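Local coordinates for protein toll (Drosophila melanogaster, PDB 4LXR) that serves, through this leucine-rich-repeat ectodomain, as receptor for cleaved spaetzle C-106, whose binding activates Toll signalling in embryonic dorsal-ventral patterning and innate immunity, at residues Ile378-Leu389 and Asp403-Gly412; Ile507-Asp515 and Asp539-Leu548. All coordinates share one frame; numbering follows the deposited sequence. Where two conformers were deposited one is given.

Interaction 1 of 2, residues Ile378-Leu389 and Asp403-Gly412; sequences ISGDIFSNLGNL and DSRAFVSTNG
Ile378 packs on Ala406 and Phe407 where two successive turns of the leucine-rich-repeat solenoid lie alongside each other, running from the end of strand 377-378, or just after strand 401-402, toward the repeat strands 391-393 and 415-417. With CG1 anti to its carbonyl carbon (chi1 -51°), Ile378 uses both branches: CG2 rests against Ala406 CB at 3.8 Å, and CD1 meets Phe407 CZ at 3.9 Å, the Ile378 and Phe407 side chains crossing at about a right angle. The Ile378 carbonyl O takes the N-H of Asp403, with 2.9 Å from N to O and 166° at the hydrogen. Phe383 lies beside Phe407, pointing the same way, its CD2 4.0 Å from Phe407 CE1 and the ring planes 39° apart. At the far end, Thr410 turns CG2 toward two carbonyls, with Phe383 O at 3.6 Å and Leu386 O slightly farther, while OG1 bonds weakly back to Phe407 O. Ser409 CB comes up to Ser384 O at 3.3 Å. Asp403 forms an Asx turn, OD1 accepting from Arg405 N, and lies so near Gly380 that a beta carbon there would strike OD1. One water donates to Ser379 O and Ala406 O and accepts from Phe383 N at 2.7 Å.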
loop_
_atom_site.group_PDB
_atom_site.type_symbol
_atom_site.label_atom_id
_atom_site.label_comp_id
_atom_site.label_asym_id
_atom_site.label_seq_id
_atom_site.Cartn_x
_atom_site.Cartn_y
_atom_site.Cartn_z
ATOM N N ILE A 378 22.651 -13.597 -7.008
ATOM C CA ILE A 378 22.910 -13.760 -5.587
ATOM C C ILE A 378 23.836 -14.947 -5.514
ATOM O O ILE A 378 23.506 -16.034 -6.025
ATOM C CB ILE A 378 21.639 -14.047 -4.774
ATOM C CG1 ILE A 378 20.557 -13.019 -5.090
ATOM C CG2 ILE A 378 21.956 -14.051 -3.277
ATOM C CD1 ILE A 378 19.348 -13.113 -4.177
ATOM N N SER A 379 25.010 -14.741 -4.934
ATOM C CA SER A 379 26.021 -15.786 -4.954
ATOM C C SER A 379 25.869 -16.647 -3.713
ATOM O O SER A 379 25.102 -16.312 -2.806
ATOM C CB SER A 379 27.436 -15.194 -5.033
ATOM O OG SER A 379 27.810 -14.570 -3.813
ATOM N N GLY A 380 26.600 -17.757 -3.685
ATOM C CA GLY A 380 26.573 -18.646 -2.543
ATOM C C GLY A 380 27.237 -18.102 -1.291
ATOM O O GLY A 380 27.014 -18.634 -0.208
ATOM N N ASP A 381 28.035 -17.040 -1.423
ATOM C CA ASP A 381 28.803 -16.510 -0.287
ATOM C C ASP A 381 28.310 -15.192 0.294
ATOM O O ASP A 381 28.580 -14.894 1.459
ATOM C CB ASP A 381 30.278 -16.331 -0.668
ATOM C CG ASP A 381 31.042 -17.640 -0.695
ATOM O OD1 ASP A 381 30.516 -18.657 -0.200
ATOM O OD2 ASP A 381 32.183 -17.641 -1.201
ATOM N N ILE A 382 27.612 -14.399 -0.513
ATOM C CA ILE A 382 27.295 -13.030 -0.135
ATOM C C ILE A 382 26.584 -12.911 1.217
ATOM O O ILE A 382 26.914 -12.021 2.002
ATOM C CB ILE A 382 26.520 -12.270 -1.261
ATOM C CG1 ILE A 382 26.278 -10.811 -0.863
ATOM C CG2 ILE A 382 25.210 -12.953 -1.590
ATOM C CD1 ILE A 382 27.540 -9.972 -0.819
ATOM N N PHE A 383 25.646 -13.816 1.504
ATOM C CA PHE A 383 24.854 -13.725 2.744
ATOM C C PHE A 383 25.185 -14.842 3.733
ATOM O O PHE A 383 24.444 -15.058 4.689
ATOM C CB PHE A 383 23.345 -13.802 2.446
ATOM C CG PHE A 383 22.845 -12.761 1.481
ATOM C CD1 PHE A 383 23.314 -11.453 1.527
ATOM C CD2 PHE A 383 21.891 -13.093 0.530
ATOM C CE1 PHE A 383 22.837 -10.504 0.640
ATOM C CE2 PHE A 383 21.415 -12.150 -0.361
ATOM C CZ PHE A 383 21.884 -10.853 -0.309
ATOM N N SER A 384 26.292 -15.549 3.507
ATOM C CA SER A 384 26.561 -16.788 4.234
ATOM C C SER A 384 26.866 -16.578 5.709
ATOM O O SER A 384 26.874 -17.536 6.480
ATOM C CB SER A 384 27.701 -17.568 3.579
ATOM O OG SER A 384 28.931 -16.894 3.779
ATOM N N ASN A 385 27.128 -15.333 6.096
ATOM C CA ASN A 385 27.393 -15.009 7.496
ATOM C C ASN A 385 26.261 -14.210 8.102
ATOM O O ASN A 385 26.396 -13.651 9.197
ATOM C CB ASN A 385 28.697 -14.224 7.639
ATOM C CG ASN A 385 29.911 -15.125 7.739
ATOM O OD1 ASN A 385 30.693 -15.239 6.796
ATOM N ND2 ASN A 385 30.080 -15.765 8.892
ATOM N N LEU A 386 25.143 -14.135 7.388
ATOM C CA LEU A 386 24.070 -13.266 7.836
ATOM C C LEU A 386 22.970 -14.033 8.574
ATOM O O LEU A 386 21.784 -13.873 8.278
ATOM C CB LEU A 386 23.510 -12.457 6.667
ATOM C CG LEU A 386 24.451 -11.397 6.087
ATOM C CD1 LEU A 386 23.719 -10.509 5.082
ATOM C CD2 LEU A 386 25.083 -10.545 7.205
ATOM N N GLY A 387 23.379 -14.848 9.544
ATOM C CA GLY A 387 22.454 -15.646 10.330
ATOM C C GLY A 387 21.337 -14.877 11.031
ATOM O O GLY A 387 20.285 -15.442 11.329
ATOM N N ASN A 388 21.554 -13.592 11.299
ATOM C CA ASN A 388 20.560 -12.785 12.008
ATOM C C ASN A 388 19.652 -11.933 11.123
ATOM O O ASN A 388 18.725 -11.274 11.624
ATOM C CB ASN A 388 21.232 -11.865 13.041
ATOM C CG ASN A 388 21.433 -12.542 14.374
ATOM O OD1 ASN A 388 21.823 -13.700 14.437
ATOM N ND2 ASN A 388 21.147 -11.824 15.452
ATOM N N LEU A 389 19.942 -11.893 9.827
ATOM C CA LEU A 389 19.162 -11.057 8.910
ATOM C C LEU A 389 17.671 -11.417 8.984
ATOM O O LEU A 389 17.318 -12.584 8.951
ATOM C CB LEU A 389 19.675 -11.222 7.480
ATOM C CG LEU A 389 19.146 -10.194 6.479
ATOM C CD1 LEU A 389 19.593 -8.789 6.886
ATOM C CD2 LEU A 389 19.610 -10.544 5.060
ATOM N N ASP A 403 22.137 -18.515 -6.500
ATOM C CA ASP A 403 22.961 -19.685 -6.245
ATOM C C ASP A 403 22.209 -20.668 -5.347
ATOM O O ASP A 403 21.441 -20.261 -4.462
ATOM C CB ASP A 403 24.273 -19.290 -5.589
ATOM C CG ASP A 403 25.202 -20.470 -5.419
ATOM O OD1 ASP A 403 25.076 -21.188 -4.401
ATOM O OD2 ASP A 403 26.042 -20.692 -6.315
ATOM N N SER A 404 22.433 -21.957 -5.568
ATOM C CA SER A 404 21.668 -22.977 -4.855
ATOM C C SER A 404 21.961 -22.933 -3.358
ATOM O O SER A 404 21.144 -23.361 -2.558
ATOM C CB SER A 404 21.918 -24.377 -5.438
ATOM O OG SER A 404 23.278 -24.747 -5.299
ATOM N N ARG A 405 23.114 -22.382 -2.983
ATOM C CA ARG A 405 23.468 -22.263 -1.571
ATOM C C ARG A 405 23.333 -20.849 -1.010
ATOM O O ARG A 405 23.781 -20.579 0.113
ATOM C CB ARG A 405 24.876 -22.824 -1.315
ATOM C CG ARG A 405 25.006 -24.298 -1.694
ATOM C CD ARG A 405 26.301 -24.931 -1.209
ATOM N NE ARG A 405 26.400 -24.991 0.250
ATOM C CZ ARG A 405 25.725 -25.839 1.025
ATOM N NH1 ARG A 405 24.870 -26.702 0.492
ATOM N NH2 ARG A 405 25.894 -25.815 2.342
ATOM N N ALA A 406 22.693 -19.957 -1.769
ATOM C CA ALA A 406 22.539 -18.558 -1.347
ATOM C C ALA A 406 21.892 -18.385 0.027
ATOM O O ALA A 406 22.292 -17.509 0.804
ATOM C CB ALA A 406 21.759 -17.770 -2.382
ATOM N N PHE A 407 20.902 -19.222 0.323
ATOM C CA PHE A 407 20.100 -19.045 1.526
ATOM C C PHE A 407 20.185 -20.202 2.522
ATOM O O PHE A 407 19.302 -20.383 3.357
ATOM C CB PHE A 407 18.652 -18.729 1.152
ATOM C CG PHE A 407 18.502 -17.429 0.424
ATOM C CD1 PHE A 407 18.520 -16.217 1.124
ATOM C CD2 PHE A 407 18.372 -17.405 -0.961
ATOM C CE1 PHE A 407 18.402 -14.999 0.438
ATOM C CE2 PHE A 407 18.240 -16.201 -1.648
ATOM C CZ PHE A 407 18.264 -14.999 -0.956
ATOM N N VAL A 408 21.266 -20.959 2.456
ATOM C CA VAL A 408 21.443 -22.054 3.390
ATOM C C VAL A 408 21.689 -21.543 4.815
ATOM O O VAL A 408 21.251 -22.170 5.768
ATOM C CB VAL A 408 22.554 -23.048 2.937
ATOM C CG1 VAL A 408 23.866 -22.327 2.675
ATOM C CG2 VAL A 408 22.759 -24.130 3.977
ATOM N N SER A 409 22.333 -20.383 4.958
ATOM C CA SER A 409 22.774 -19.927 6.278
ATOM C C SER A 409 21.972 -18.771 6.877
ATOM O O SER A 409 22.312 -18.258 7.946
ATOM C CB SER A 409 24.261 -19.571 6.247
ATOM O OG SER A 409 25.031 -20.698 5.852
ATOM N N THR A 410 20.912 -18.365 6.191
ATOM C CA THR A 410 20.080 -17.263 6.656
ATOM C C THR A 410 18.837 -17.775 7.398
ATOM O O THR A 410 17.698 -17.491 7.011
ATOM C CB THR A 410 19.655 -16.381 5.490
ATOM O OG1 THR A 410 19.174 -17.220 4.439
ATOM C CG2 THR A 410 20.843 -15.576 4.972
ATOM N N ASN A 411 19.075 -18.519 8.473
ATOM C CA ASN A 411 18.004 -19.138 9.257
ATOM C C ASN A 411 17.131 -18.125 9.977
ATOM O O ASN A 411 16.002 -18.422 10.355
ATOM C CB ASN A 411 18.598 -20.117 10.268
ATOM C CG ASN A 411 19.598 -21.067 9.634
ATOM O OD1 ASN A 411 19.361 -21.599 8.551
ATOM N ND2 ASN A 411 20.731 -21.269 10.300
ATOM N N GLY A 412 17.654 -16.923 10.166
ATOM C CA GLY A 412 16.897 -15.879 10.828
ATOM C C GLY A 412 15.938 -15.147 9.906
ATOM O O GLY A 412 15.077 -14.409 10.386
HETATM O O HOH W 1 24.656 -15.867 0.081
HETATM O O HOH W 2 19.042 -14.799 8.442
#

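Interaction 2 of 2, residues Ile507-Asp515 and Asp539-Leu548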
loop_
_atom_site.group_PDB
_atom_site.type_symbol
_atom_site.label_atom_id
_atom_site.label_comp_id
_atom_site.label_asym_id
_atom_site.label_seq_id
_atom_site.Cartn_x
_atom_site.Cartn_y
_atom_site.Cartn_z
ATOM N N ILE A 507 -2.373 -18.187 -16.532
ATOM C CA ILE A 507 -3.181 -19.358 -16.193
ATOM C C ILE A 507 -4.339 -19.543 -17.167
ATOM O O ILE A 507 -5.350 -18.862 -17.067
ATOM C CB ILE A 507 -3.703 -19.254 -14.737
ATOM C CG1 ILE A 507 -2.513 -19.241 -13.759
ATOM C CG2 ILE A 507 -4.660 -20.395 -14.411
ATOM C CD1 ILE A 507 -2.872 -18.846 -12.328
ATOM N N ARG A 508 -4.178 -20.469 -18.106
ATOM C CA ARG A 508 -5.201 -20.714 -19.122
ATOM C C ARG A 508 -6.105 -21.893 -18.774
ATOM O O ARG A 508 -7.304 -21.867 -19.051
ATOM C CB ARG A 508 -4.562 -20.865 -20.507
ATOM C CG ARG A 508 -4.027 -19.535 -21.015
ATOM C CD ARG A 508 -3.464 -19.591 -22.422
ATOM N NE ARG A 508 -3.097 -18.250 -22.871
ATOM C CZ ARG A 508 -1.953 -17.645 -22.569
ATOM N NH1 ARG A 508 -1.048 -18.261 -21.816
ATOM N NH2 ARG A 508 -1.713 -16.423 -23.020
ATOM N N ARG A 509 -5.535 -22.918 -18.150
ATOM C CA ARG A 509 -6.341 -24.014 -17.627
ATOM C C ARG A 509 -6.179 -24.168 -16.120
ATOM O O ARG A 509 -5.107 -23.928 -15.560
ATOM C CB ARG A 509 -6.016 -25.339 -18.324
ATOM C CG ARG A 509 -6.906 -26.511 -17.889
ATOM C CD ARG A 509 -6.609 -27.733 -18.720
ATOM N NE ARG A 509 -6.800 -27.427 -20.135
ATOM C CZ ARG A 509 -6.321 -28.160 -21.128
ATOM N NH1 ARG A 509 -5.607 -29.244 -20.862
ATOM N NH2 ARG A 509 -6.546 -27.805 -22.382
ATOM N N ILE A 510 -7.280 -24.547 -15.485
ATOM C CA ILE A 510 -7.318 -24.988 -14.098
ATOM C C ILE A 510 -8.061 -26.325 -14.070
ATOM O O ILE A 510 -9.281 -26.366 -14.215
ATOM C CB ILE A 510 -8.078 -24.009 -13.202
ATOM C CG1 ILE A 510 -7.373 -22.650 -13.176
ATOM C CG2 ILE A 510 -8.227 -24.591 -11.804
ATOM C CD1 ILE A 510 -8.034 -21.645 -12.270
ATOM N N ALA A 511 -7.323 -27.414 -13.894
ATOM C CA ALA A 511 -7.881 -28.743 -14.057
ATOM C C ALA A 511 -7.990 -29.482 -12.730
ATOM O O ALA A 511 -7.017 -30.064 -12.249
ATOM C CB ALA A 511 -7.047 -29.538 -15.052
ATOM N N LEU A 512 -9.181 -29.441 -12.141
ATOM C CA LEU A 512 -9.467 -30.159 -10.905
ATOM C C LEU A 512 -10.231 -31.435 -11.229
ATOM O O LEU A 512 -11.106 -31.436 -12.093
ATOM C CB LEU A 512 -10.278 -29.279 -9.952
ATOM C CG LEU A 512 -9.621 -27.939 -9.627
ATOM C CD1 LEU A 512 -10.454 -27.151 -8.640
ATOM C CD2 LEU A 512 -8.225 -28.170 -9.093
ATOM N N PRO A 513 -9.903 -32.532 -10.534
ATOM C CA PRO A 513 -10.490 -33.823 -10.892
ATOM C C PRO A 513 -11.870 -34.043 -10.276
ATOM O O PRO A 513 -12.314 -33.291 -9.402
ATOM C CB PRO A 513 -9.482 -34.828 -10.328
ATOM C CG PRO A 513 -8.743 -34.083 -9.229
ATOM C CD PRO A 513 -9.111 -32.618 -9.297
ATOM N N GLU A 514 -12.544 -35.083 -10.752
ATOM C CA GLU A 514 -13.871 -35.418 -10.266
ATOM C C GLU A 514 -13.800 -35.799 -8.791
ATOM O O GLU A 514 -14.463 -35.185 -7.955
ATOM C CB GLU A 514 -14.459 -36.567 -11.089
ATOM C CG GLU A 514 -15.983 -36.629 -11.099
ATOM C CD GLU A 514 -16.519 -37.743 -11.992
ATOM O OE1 GLU A 514 -17.525 -38.377 -11.606
ATOM O OE2 GLU A 514 -15.939 -37.982 -13.075
ATOM N N ASP A 515 -12.960 -36.791 -8.492
ATOM C CA ASP A 515 -12.849 -37.410 -7.166
ATOM C C ASP A 515 -12.985 -36.451 -5.983
ATOM O O ASP A 515 -12.257 -35.463 -5.883
ATOM C CB ASP A 515 -11.528 -38.181 -7.058
ATOM C CG ASP A 515 -11.718 -39.601 -6.547
ATOM O OD1 ASP A 515 -12.680 -39.838 -5.783
ATOM O OD2 ASP A 515 -10.905 -40.480 -6.909
ATOM N N ASP A 539 -13.311 -23.961 -21.515
ATOM C CA ASP A 539 -13.752 -25.105 -22.295
ATOM C C ASP A 539 -14.095 -26.275 -21.366
ATOM O O ASP A 539 -14.110 -26.115 -20.144
ATOM C CB ASP A 539 -12.721 -25.488 -23.376
ATOM C CG ASP A 539 -11.337 -25.817 -22.814
ATOM O OD1 ASP A 539 -11.197 -26.111 -21.610
ATOM O OD2 ASP A 539 -10.370 -25.795 -23.605
ATOM N N CYS A 540 -14.377 -27.441 -21.937
ATOM C CA CYS A 540 -14.811 -28.590 -21.144
ATOM C C CYS A 540 -13.806 -29.012 -20.060
ATOM O O CYS A 540 -14.147 -29.780 -19.151
ATOM C CB CYS A 540 -15.132 -29.772 -22.060
ATOM S SG CYS A 540 -13.723 -30.386 -23.002
ATOM N N THR A 541 -12.579 -28.490 -20.139
ATOM C CA THR A 541 -11.497 -28.943 -19.257
ATOM C C THR A 541 -11.491 -28.286 -17.873
ATOM O O THR A 541 -10.750 -28.716 -16.985
ATOM C CB THR A 541 -10.091 -28.792 -19.915
ATOM O OG1 THR A 541 -9.772 -27.404 -20.065
ATOM C CG2 THR A 541 -10.060 -29.459 -21.281
ATOM N N ILE A 542 -12.311 -27.256 -17.682
ATOM C CA ILE A 542 -12.343 -26.562 -16.400
ATOM C C ILE A 542 -13.644 -26.808 -15.662
ATOM O O ILE A 542 -13.999 -26.050 -14.748
ATOM C CB ILE A 542 -12.108 -25.030 -16.538
ATOM C CG1 ILE A 542 -13.267 -24.358 -17.269
ATOM C CG2 ILE A 542 -10.786 -24.748 -17.241
ATOM C CD1 ILE A 542 -13.307 -22.861 -17.089
ATOM N N LEU A 543 -14.336 -27.883 -16.052
ATOM C CA LEU A 543 -15.669 -28.198 -15.533
ATOM C C LEU A 543 -15.725 -28.239 -14.011
ATOM O O LEU A 543 -16.533 -27.549 -13.398
ATOM C CB LEU A 543 -16.179 -29.532 -16.099
ATOM C CG LEU A 543 -17.405 -30.110 -15.377
ATOM C CD1 LEU A 543 -18.617 -29.198 -15.525
ATOM C CD2 LEU A 543 -17.719 -31.520 -15.865
ATOM N N TRP A 544 -14.857 -29.039 -13.403
ATOM C CA TRP A 544 -14.951 -29.261 -11.964
ATOM C C TRP A 544 -14.499 -28.060 -11.158
ATOM O O TRP A 544 -15.009 -27.826 -10.065
ATOM C CB TRP A 544 -14.251 -30.561 -11.556
ATOM C CG TRP A 544 -14.998 -31.740 -12.103
ATOM C CD1 TRP A 544 -14.599 -32.581 -13.104
ATOM C CD2 TRP A 544 -16.316 -32.165 -11.721
ATOM N NE1 TRP A 544 -15.581 -33.520 -13.349
ATOM C CE2 TRP A 544 -16.643 -33.287 -12.515
ATOM C CE3 TRP A 544 -17.243 -31.716 -10.773
ATOM C CZ2 TRP A 544 -17.864 -33.968 -12.390
ATOM C CZ3 TRP A 544 -18.457 -32.395 -10.647
ATOM C CH2 TRP A 544 -18.753 -33.508 -11.454
ATOM N N PHE A 545 -13.567 -27.288 -11.714
ATOM C CA PHE A 545 -13.219 -25.991 -11.157
ATOM C C PHE A 545 -14.440 -25.078 -11.113
ATOM O O PHE A 545 -14.733 -24.467 -10.087
ATOM C CB PHE A 545 -12.110 -25.311 -11.969
ATOM C CG PHE A 545 -11.890 -23.872 -11.593
ATOM C CD1 PHE A 545 -11.297 -23.539 -10.376
ATOM C CD2 PHE A 545 -12.279 -22.845 -12.446
ATOM C CE1 PHE A 545 -11.085 -22.205 -10.020
ATOM C CE2 PHE A 545 -12.068 -21.506 -12.096
ATOM C CZ PHE A 545 -11.472 -21.191 -10.879
ATOM N N ILE A 546 -15.141 -24.974 -12.234
ATOM C CA ILE A 546 -16.365 -24.183 -12.274
ATOM C C ILE A 546 -17.393 -24.681 -11.251
ATOM O O ILE A 546 -18.009 -23.880 -10.544
ATOM C CB ILE A 546 -16.984 -24.160 -13.684
ATOM C CG1 ILE A 546 -16.048 -23.428 -14.641
ATOM C CG2 ILE A 546 -18.336 -23.472 -13.660
ATOM C CD1 ILE A 546 -15.715 -22.039 -14.189
ATOM N N GLN A 547 -17.561 -25.997 -11.151
ATOM C CA GLN A 547 -18.480 -26.553 -10.154
ATOM C C GLN A 547 -17.993 -26.238 -8.734
ATOM O O GLN A 547 -18.798 -25.977 -7.843
ATOM C CB GLN A 547 -18.670 -28.068 -10.336
ATOM C CG GLN A 547 -19.190 -28.521 -11.704
ATOM C CD GLN A 547 -20.653 -28.189 -11.938
ATOM O OE1 GLN A 547 -21.065 -27.034 -11.827
ATOM N NE2 GLN A 547 -21.449 -29.207 -12.277
ATOM N N LEU A 548 -16.674 -26.263 -8.535
ATOM C CA LEU A 548 -16.064 -25.910 -7.251
ATOM C C LEU A 548 -16.376 -24.462 -6.904
ATOM O O LEU A 548 -16.785 -24.155 -5.784
ATOM C CB LEU A 548 -14.543 -26.127 -7.294
ATOM C CG LEU A 548 -13.656 -25.929 -6.054
ATOM C CD1 LEU A 548 -13.243 -24.476 -5.838
ATOM C CD2 LEU A 548 -14.353 -26.457 -4.820
HETATM O O HOH W 3 -8.639 -24.438 -20.214
HETATM O O HOH W 4 -7.966 -25.696 -22.416
HETATM O O HOH W 5 -11.224 -28.546 -13.541
HETATM O O HOH W 6 -12.494 -30.413 -14.983
#
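Phe545 carries CG anti to its backbone N (chi1 169°) and Ile510 has CG1 anti to its carbonyl carbon (chi1 -63°); these turns lay the end of the isoleucine over the phenylalanine ring. Ile510 CD1 sits 3.9 Å from the Phe545 ring centroid, 18° off the normal, a CH-pi contact, while Ile510 CG2 presses on Phe545 CD1 at 3.5 Å. Leu512 CD1 comes instead to the ring edge, near its plane, 4.1 Å from Phe545 CD1, and also touches Leu548. This is how repeat LRR 15, near the end of the first repeat array, packs on the helix of the first LRRCT cap, which closes that array and is pinned nearby by the disulfide from Cys540 to Cys591. Farther along, Glu514 spans one face of Trp544: its CA stands 4.0 Å above the centroid of the five-membered ring and its CG lies 3.5 Å from Trp544 CZ2, while Leu543 CD2 backs the other face. With an alanine in place of Trp544, a gap would probably open between Glu514 and Leu543, and His553 would lose its ring partner. Two waters serve the first turn of the helix: one accepts from Phe545 N and Leu512 N and donates to Ile510 O, the other accepts from Trp544 N and donates to Thr541 O. At the indole's edge, near its plane, Leu512 O approaches Trp544 CB to 3.3 Å.

How the interactions relate
Interactions 1 and 2 follow one another along the solenoid: 378-389 with 403-412 closes before 507-515 with 539-548 begins. Their centres are 40 Å apart and their nearest atoms about 24 Å, so neither touches the other. Interaction 1 joins neighbouring turns within the repeat array; interaction 2 joins repeat LRR 15, near the end of the first array, to the cap that closes it. The first therefore repeats one kind of loop against a similar one, whereas the second sets a strand and loop against a helix. Neither is touched by another protein chain of the assembly, the spaetzle-bound complex; at interaction 1, a glycan sugar (NAG) lies about 7 Å from Gly387.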